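Local atomic coordinates of beta-glucoside phosphorylase BglX (Unidentified, PDB entry 5VQE), a protein that probably cleaves beta-glucosides by transferring the glucosyl unit to phosphate, as a beta-glycoside phosphorylase of glycoside hydrolase family 3. Residues 430-435 with 445-450; 439-444 with 543-548. One frame throughout, in Å; residues are numbered along the deposited sequence.

Contact 1. Residues 430-435 with 445-450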
loop_
_atom_site.group_PDB
_atom_site.type_symbol
_atom_site.label_atom_id
_atom_site.label_comp_id
_atom_site.label_asym_id
_atom_site.label_seq_id
_atom_site.Cartn_x
_atom_site.Cartn_y
_atom_site.Cartn_z
ATOM N N GLU A 430 -5.110 -20.277 1.989
ATOM C CA GLU A 430 -3.841 -20.441 2.684
ATOM C C GLU A 430 -4.009 -21.217 3.986
ATOM O O GLU A 430 -3.077 -21.905 4.419
ATOM C CB GLU A 430 -3.212 -19.076 2.950
ATOM C CG GLU A 430 -2.637 -18.413 1.711
ATOM C CD GLU A 430 -3.696 -17.873 0.783
ATOM O OE1 GLU A 430 -4.829 -17.609 1.239
ATOM O OE2 GLU A 430 -3.389 -17.722 -0.414
ATOM N N ALA A 431 -5.178 -21.111 4.627
ATOM C CA ALA A 431 -5.426 -21.903 5.827
ATOM C C ALA A 431 -5.687 -23.363 5.477
ATOM O O ALA A 431 -5.313 -24.253 6.248
ATOM C CB ALA A 431 -6.597 -21.327 6.620
ATOM N N ARG A 432 -6.332 -23.625 4.333
ATOM C CA ARG A 432 -6.466 -25.000 3.854
ATOM C C ARG A 432 -5.096 -25.614 3.604
ATOM O O ARG A 432 -4.823 -26.750 4.012
ATOM C CB ARG A 432 -7.298 -25.042 2.572
ATOM C CG ARG A 432 -8.787 -24.776 2.748
ATOM C CD ARG A 432 -9.537 -25.111 1.452
ATOM N NE ARG A 432 -10.943 -24.711 1.483
ATOM C CZ ARG A 432 -11.927 -25.419 2.037
ATOM N NH1 ARG A 432 -11.677 -26.580 2.633
ATOM N NH2 ARG A 432 -13.171 -24.958 1.998
ATOM N N LEU A 433 -4.213 -24.871 2.935
ATOM C CA LEU A 433 -2.851 -25.353 2.729
ATOM C C LEU A 433 -2.190 -25.670 4.060
ATOM O O LEU A 433 -1.630 -26.760 4.247
ATOM C CB LEU A 433 -2.035 -24.315 1.953
ATOM C CG LEU A 433 -0.556 -24.681 1.762
ATOM C CD1 LEU A 433 -0.415 -25.945 0.908
ATOM C CD2 LEU A 433 0.224 -23.518 1.161
ATOM N N PHE A 434 -2.241 -24.721 4.999
ATOM C CA PHE A 434 -1.655 -24.927 6.319
ATOM C C PHE A 434 -2.222 -26.182 6.971
ATOM O O PHE A 434 -1.477 -26.999 7.527
ATOM C CB PHE A 434 -1.905 -23.685 7.189
ATOM C CG PHE A 434 -1.293 -23.759 8.562
ATOM C CD1 PHE A 434 0.071 -23.600 8.739
ATOM C CD2 PHE A 434 -2.090 -23.947 9.681
ATOM C CE1 PHE A 434 0.634 -23.647 9.995
ATOM C CE2 PHE A 434 -1.536 -24.006 10.935
ATOM C CZ PHE A 434 -0.165 -23.852 11.100
ATOM N N LYS A 435 -3.544 -26.363 6.899
ATOM C CA LYS A 435 -4.155 -27.568 7.451
ATOM C C LYS A 435 -3.560 -28.815 6.806
ATOM O O LYS A 435 -3.144 -29.750 7.499
ATOM C CB LYS A 435 -5.672 -27.527 7.252
ATOM C CG LYS A 435 -6.434 -28.707 7.876
ATOM C CD LYS A 435 -7.935 -28.476 7.812
ATOM C CE LYS A 435 -8.725 -29.548 8.558
ATOM N NZ LYS A 435 -8.667 -30.878 7.878
ATOM N N VAL A 445 -5.998 -33.078 12.321
ATOM C CA VAL A 445 -6.403 -31.677 12.367
ATOM C C VAL A 445 -7.850 -31.560 11.920
ATOM O O VAL A 445 -8.178 -31.909 10.780
ATOM C CB VAL A 445 -5.509 -30.790 11.487
ATOM C CG1 VAL A 445 -5.833 -29.304 11.726
ATOM C CG2 VAL A 445 -4.046 -31.060 11.772
ATOM N N HIS A 446 -8.706 -31.052 12.808
ATOM C CA HIS A 446 -10.076 -30.702 12.470
ATOM C C HIS A 446 -10.267 -29.197 12.587
ATOM O O HIS A 446 -9.623 -28.535 13.407
ATOM C CB HIS A 446 -11.092 -31.388 13.393
ATOM C CG HIS A 446 -11.160 -32.872 13.234
ATOM N ND1 HIS A 446 -10.285 -33.728 13.865
ATOM C CD2 HIS A 446 -12.006 -33.654 12.523
ATOM C CE1 HIS A 446 -10.588 -34.975 13.547
ATOM N NE2 HIS A 446 -11.628 -34.956 12.734
ATOM N N TRP A 447 -11.153 -28.662 11.757
ATOM C CA TRP A 447 -11.575 -27.279 11.916
ATOM C C TRP A 447 -12.438 -27.140 13.168
ATOM O O TRP A 447 -13.140 -28.072 13.566
ATOM C CB TRP A 447 -12.389 -26.807 10.716
ATOM C CG TRP A 447 -11.727 -26.840 9.356
ATOM C CD1 TRP A 447 -12.029 -27.686 8.327
ATOM C CD2 TRP A 447 -10.715 -25.953 8.861
ATOM N NE1 TRP A 447 -11.253 -27.393 7.229
ATOM C CE2 TRP A 447 -10.440 -26.334 7.531
ATOM C CE3 TRP A 447 -10.005 -24.886 9.415
ATOM C CZ2 TRP A 447 -9.487 -25.689 6.750
ATOM C CZ3 TRP A 447 -9.057 -24.245 8.635
ATOM C CH2 TRP A 447 -8.807 -24.649 7.320
ATOM N N PHE A 448 -12.405 -25.946 13.765
ATOM C CA PHE A 448 -13.246 -25.656 14.924
ATOM C C PHE A 448 -14.696 -26.026 14.667
ATOM O O PHE A 448 -15.392 -26.525 15.559
ATOM C CB PHE A 448 -13.155 -24.173 15.268
ATOM C CG PHE A 448 -13.933 -23.780 16.496
ATOM C CD1 PHE A 448 -15.181 -23.190 16.385
ATOM C CD2 PHE A 448 -13.413 -23.998 17.757
ATOM C CE1 PHE A 448 -15.898 -22.823 17.516
ATOM C CE2 PHE A 448 -14.122 -23.643 18.887
ATOM C CZ PHE A 448 -15.367 -23.050 18.765
ATOM N N GLU A 449 -15.176 -25.758 13.455
ATOM C CA GLU A 449 -16.575 -25.951 13.124
ATOM C C GLU A 449 -16.970 -27.423 13.076
ATOM O O GLU A 449 -18.167 -27.725 13.126
ATOM C CB GLU A 449 -16.872 -25.273 11.781
ATOM C CG GLU A 449 -16.799 -23.725 11.809
ATOM C CD GLU A 449 -15.383 -23.160 11.984
ATOM O OE1 GLU A 449 -14.405 -23.774 11.501
ATOM O OE2 GLU A 449 -15.253 -22.086 12.614
ATOM N N GLU A 450 -16.002 -28.342 13.023
ATOM C CA GLU A 450 -16.275 -29.759 12.818
ATOM C C GLU A 450 -16.447 -30.551 14.103
ATOM O O GLU A 450 -16.877 -31.707 14.035
ATOM C CB GLU A 450 -15.135 -30.415 12.031
ATOM C CG GLU A 450 -14.936 -29.895 10.640
ATOM C CD GLU A 450 -13.870 -30.675 9.895
ATOM O OE1 GLU A 450 -12.716 -30.748 10.381
ATOM O OE2 GLU A 450 -14.196 -31.226 8.824
HETATM O O HOH W 1 -10.860 -32.351 9.273
#

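Contact 2. Residues 439-444 with 543-548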
loop_
_atom_site.group_PDB
_atom_site.type_symbol
_atom_site.label_atom_id
_atom_site.label_comp_id
_atom_site.label_asym_id
_atom_site.label_seq_id
_atom_site.Cartn_x
_atom_site.Cartn_y
_atom_site.Cartn_z
ATOM N N GLU A 439 -1.265 -32.012 8.452
ATOM C CA GLU A 439 -1.644 -33.407 8.297
ATOM C C GLU A 439 -0.500 -34.214 7.693
ATOM O O GLU A 439 -0.226 -35.339 8.128
ATOM C CB GLU A 439 -2.915 -33.487 7.453
ATOM C CG GLU A 439 -4.146 -32.977 8.217
ATOM C CD GLU A 439 -5.359 -32.747 7.343
ATOM O OE1 GLU A 439 -5.201 -32.489 6.134
ATOM O OE2 GLU A 439 -6.487 -32.828 7.872
ATOM N N LYS A 440 0.209 -33.637 6.720
ATOM C CA LYS A 440 1.373 -34.314 6.148
ATOM C C LYS A 440 2.428 -34.626 7.203
ATOM O O LYS A 440 3.106 -35.654 7.111
ATOM C CB LYS A 440 1.968 -33.459 5.027
ATOM N N GLU A 441 2.588 -33.760 8.207
ATOM C CA GLU A 441 3.546 -34.006 9.281
ATOM C C GLU A 441 3.130 -35.142 10.210
ATOM O O GLU A 441 3.963 -35.605 10.997
ATOM C CB GLU A 441 3.745 -32.739 10.122
ATOM C CG GLU A 441 4.325 -31.547 9.373
ATOM C CD GLU A 441 5.743 -31.782 8.874
ATOM O OE1 GLU A 441 6.539 -32.438 9.584
ATOM O OE2 GLU A 441 6.055 -31.300 7.766
ATOM N N GLY A 442 1.869 -35.578 10.163
ATOM C CA GLY A 442 1.370 -36.612 11.052
ATOM C C GLY A 442 0.363 -36.140 12.079
ATOM O O GLY A 442 -0.068 -36.945 12.912
ATOM N N PHE A 443 -0.027 -34.869 12.065
ATOM C CA PHE A 443 -1.064 -34.409 12.977
ATOM C C PHE A 443 -2.449 -34.763 12.447
ATOM O O PHE A 443 -2.686 -34.817 11.234
ATOM C CB PHE A 443 -0.978 -32.894 13.184
ATOM C CG PHE A 443 0.278 -32.439 13.873
ATOM C CD1 PHE A 443 0.437 -32.609 15.236
ATOM C CD2 PHE A 443 1.294 -31.829 13.159
ATOM C CE1 PHE A 443 1.588 -32.183 15.870
ATOM C CE2 PHE A 443 2.447 -31.403 13.794
ATOM C CZ PHE A 443 2.591 -31.577 15.143
ATOM N N ILE A 444 -3.372 -35.006 13.375
ATOM C CA ILE A 444 -4.793 -35.051 13.061
ATOM C C ILE A 444 -5.357 -33.664 13.328
ATOM O O ILE A 444 -5.185 -33.119 14.424
ATOM C CB ILE A 444 -5.511 -36.126 13.891
ATOM C CG1 ILE A 444 -5.030 -37.513 13.457
ATOM C CG2 ILE A 444 -7.019 -36.001 13.742
ATOM C CD1 ILE A 444 -5.526 -38.636 14.323
ATOM N N LYS A 543 9.174 -23.871 10.598
ATOM C CA LYS A 543 9.655 -23.333 11.862
ATOM C C LYS A 543 8.920 -23.947 13.047
ATOM O O LYS A 543 9.523 -24.189 14.099
ATOM C CB LYS A 543 9.520 -21.814 11.844
ATOM C CG LYS A 543 10.496 -21.152 10.874
ATOM C CD LYS A 543 10.087 -19.725 10.531
ATOM C CE LYS A 543 10.879 -19.187 9.349
ATOM N NZ LYS A 543 12.351 -19.276 9.567
ATOM N N LEU A 544 7.622 -24.206 12.901
ATOM C CA LEU A 544 6.889 -24.870 13.973
ATOM C C LEU A 544 7.442 -26.266 14.231
ATOM O O LEU A 544 7.520 -26.705 15.381
ATOM C CB LEU A 544 5.407 -24.946 13.627
ATOM C CG LEU A 544 4.672 -23.608 13.591
ATOM C CD1 LEU A 544 3.254 -23.805 13.077
ATOM C CD2 LEU A 544 4.664 -22.950 14.948
ATOM N N MET A 545 7.836 -26.970 13.172
ATOM C CA MET A 545 8.410 -28.304 13.293
ATOM C C MET A 545 9.878 -28.285 13.701
ATOM O O MET A 545 10.457 -29.355 13.911
ATOM C CB MET A 545 8.251 -29.059 11.974
ATOM C CG MET A 545 6.815 -29.193 11.493
ATOM S SD MET A 545 5.710 -29.869 12.755
ATOM C CE MET A 545 6.394 -31.514 12.958
ATOM N N GLY A 546 10.488 -27.108 13.833
ATOM C CA GLY A 546 11.853 -27.019 14.306
ATOM C C GLY A 546 12.911 -27.284 13.259
ATOM O O GLY A 546 14.086 -27.432 13.614
ATOM N N ARG A 547 12.536 -27.360 11.984
ATOM C CA ARG A 547 13.493 -27.502 10.899
ATOM C C ARG A 547 14.047 -26.166 10.418
ATOM O O ARG A 547 14.970 -26.152 9.599
ATOM C CB ARG A 547 12.845 -28.230 9.720
ATOM C CG ARG A 547 12.317 -29.618 10.061
ATOM C CD ARG A 547 11.890 -30.359 8.806
ATOM N NE ARG A 547 10.674 -29.826 8.200
ATOM C CZ ARG A 547 9.447 -30.297 8.414
ATOM N NH1 ARG A 547 9.243 -31.322 9.239
ATOM N NH2 ARG A 547 8.413 -29.739 7.798
ATOM N N SER A 548 13.497 -25.049 10.887
ATOM C CA SER A 548 13.949 -23.721 10.488
ATOM C C SER A 548 13.836 -22.812 11.699
ATOM O O SER A 548 12.809 -22.821 12.382
ATOM C CB SER A 548 13.113 -23.174 9.319
ATOM O OG SER A 548 13.420 -21.813 9.045
#

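Contact 1. Residues 430-435 with 445-450
Lys435 lays its aliphatic chain over one face of the Trp447 indole, a small example of how a helix is fastened to its sheet in a beta-alpha-beta unit, here strand 412-419, helix 429-441 and edge strand 444-447. Over 430-435 and 445-447 the helix and strand axes run roughly antiparallel (153°), 10.4 Å apart at their closest. CG of Lys435 stands anti to the backbone N (chi1 -176°), and from there the chain runs extended to CE, which sends it out of the helix and across the ring. Between the two side chains the nearest atoms are CD of Lys435 and CE2 of Trp447, 3.3 Å, and the CH-pi contact lies over the six-membered ring. A bend at the last torsion then lets NZ of Lys435 donate a hydrogen bond to O of Val445 (3.1 Å), from above the carbonyl plane; the ammonium also keeps an off-centre cation-pi contact with the five-membered ring and a salt bridge to Glu439. Ala431 meets the far rim of the indole, its CB 4.1 Å from CH2 of Trp447, while Tyr427 stacks on the ring from outside the two segments. A leucine in place of Trp447 would probably deprive the lysine chain of its flat support and leave Ala431 facing a gap. Beyond the strand, Glu450 folds back so that its OE1 accepts the backbone N-H of Trp447 at 2.9 Å. One water joins the two charged side chains, accepting from NZ of Lys435 at 3.0 Å and donating to OE1 of Glu450 at 2.7 Å.

Contact 2. Residues 439-444 with 543-548
Two helix C-termini, each closed by a Schellman motif, are joined here by Glu441 and Arg547. Gly442 and Gly546, both with positive phi, are the first residues to leave helical geometry after helices 429-441 and 534-544. The guanidinium of Arg547 grips the carboxylate of Glu441 end-on, one nitrogen to each oxygen. NH1 of Arg547 reaches OE1 of Glu441 at 2.9 Å along an almost straight bond (176°), on the syn side of the carboxylate and in the guanidinium plane. The second bond, NH2 of Arg547 to OE2 of Glu441 at 2.8 Å, is more bent and comes from above the carboxylate, the two planes being 32° apart. NE of Arg547 has a further partner in Glu542, which probably helps fix the guanidinium's rotation. Met545 runs alongside Glu441, heading the other way, its methyl CE 3.5 Å from OE1 of Glu441, while CB of Met545 sits over one face of the guanidinium, toward its rim. Bends at chi2 (-52°) and chi3 curl the thioether so that SD of Met545 comes in the plane of the Phe443 ring, 3.8 Å from CE2. Phe443 itself is buried, resting also on Leu438 and Ile413. The pattern is a Met-aromatic contact of the edge-on kind beside a bidentate salt bridge, tying together two Schellman-capped helix ends on one face of the mixed beta sheet of an alpha/beta domain.

In the fold
Contacts 1 and 2 lie about 14 Å apart, centre to centre, and share helix 429-441: contact 1 joins its first half to the edge strand 444-447, contact 2 its C-terminal end to that of helix 534-544. Their segments alternate along the chain, 430-435, 439-444, 445-450 and then 543-548; contact 2 spans 98 intervening residues, contact 1 only nine. Phe434 and Leu544 touch between the two sites, and O of Val445 packs near OE2 of Glu439. Together they bind the helix to the mixed six-stranded sheet of the alpha/beta domain and to its neighbouring helix, apart from the TIM-barrel domain that holds the sugar pocket.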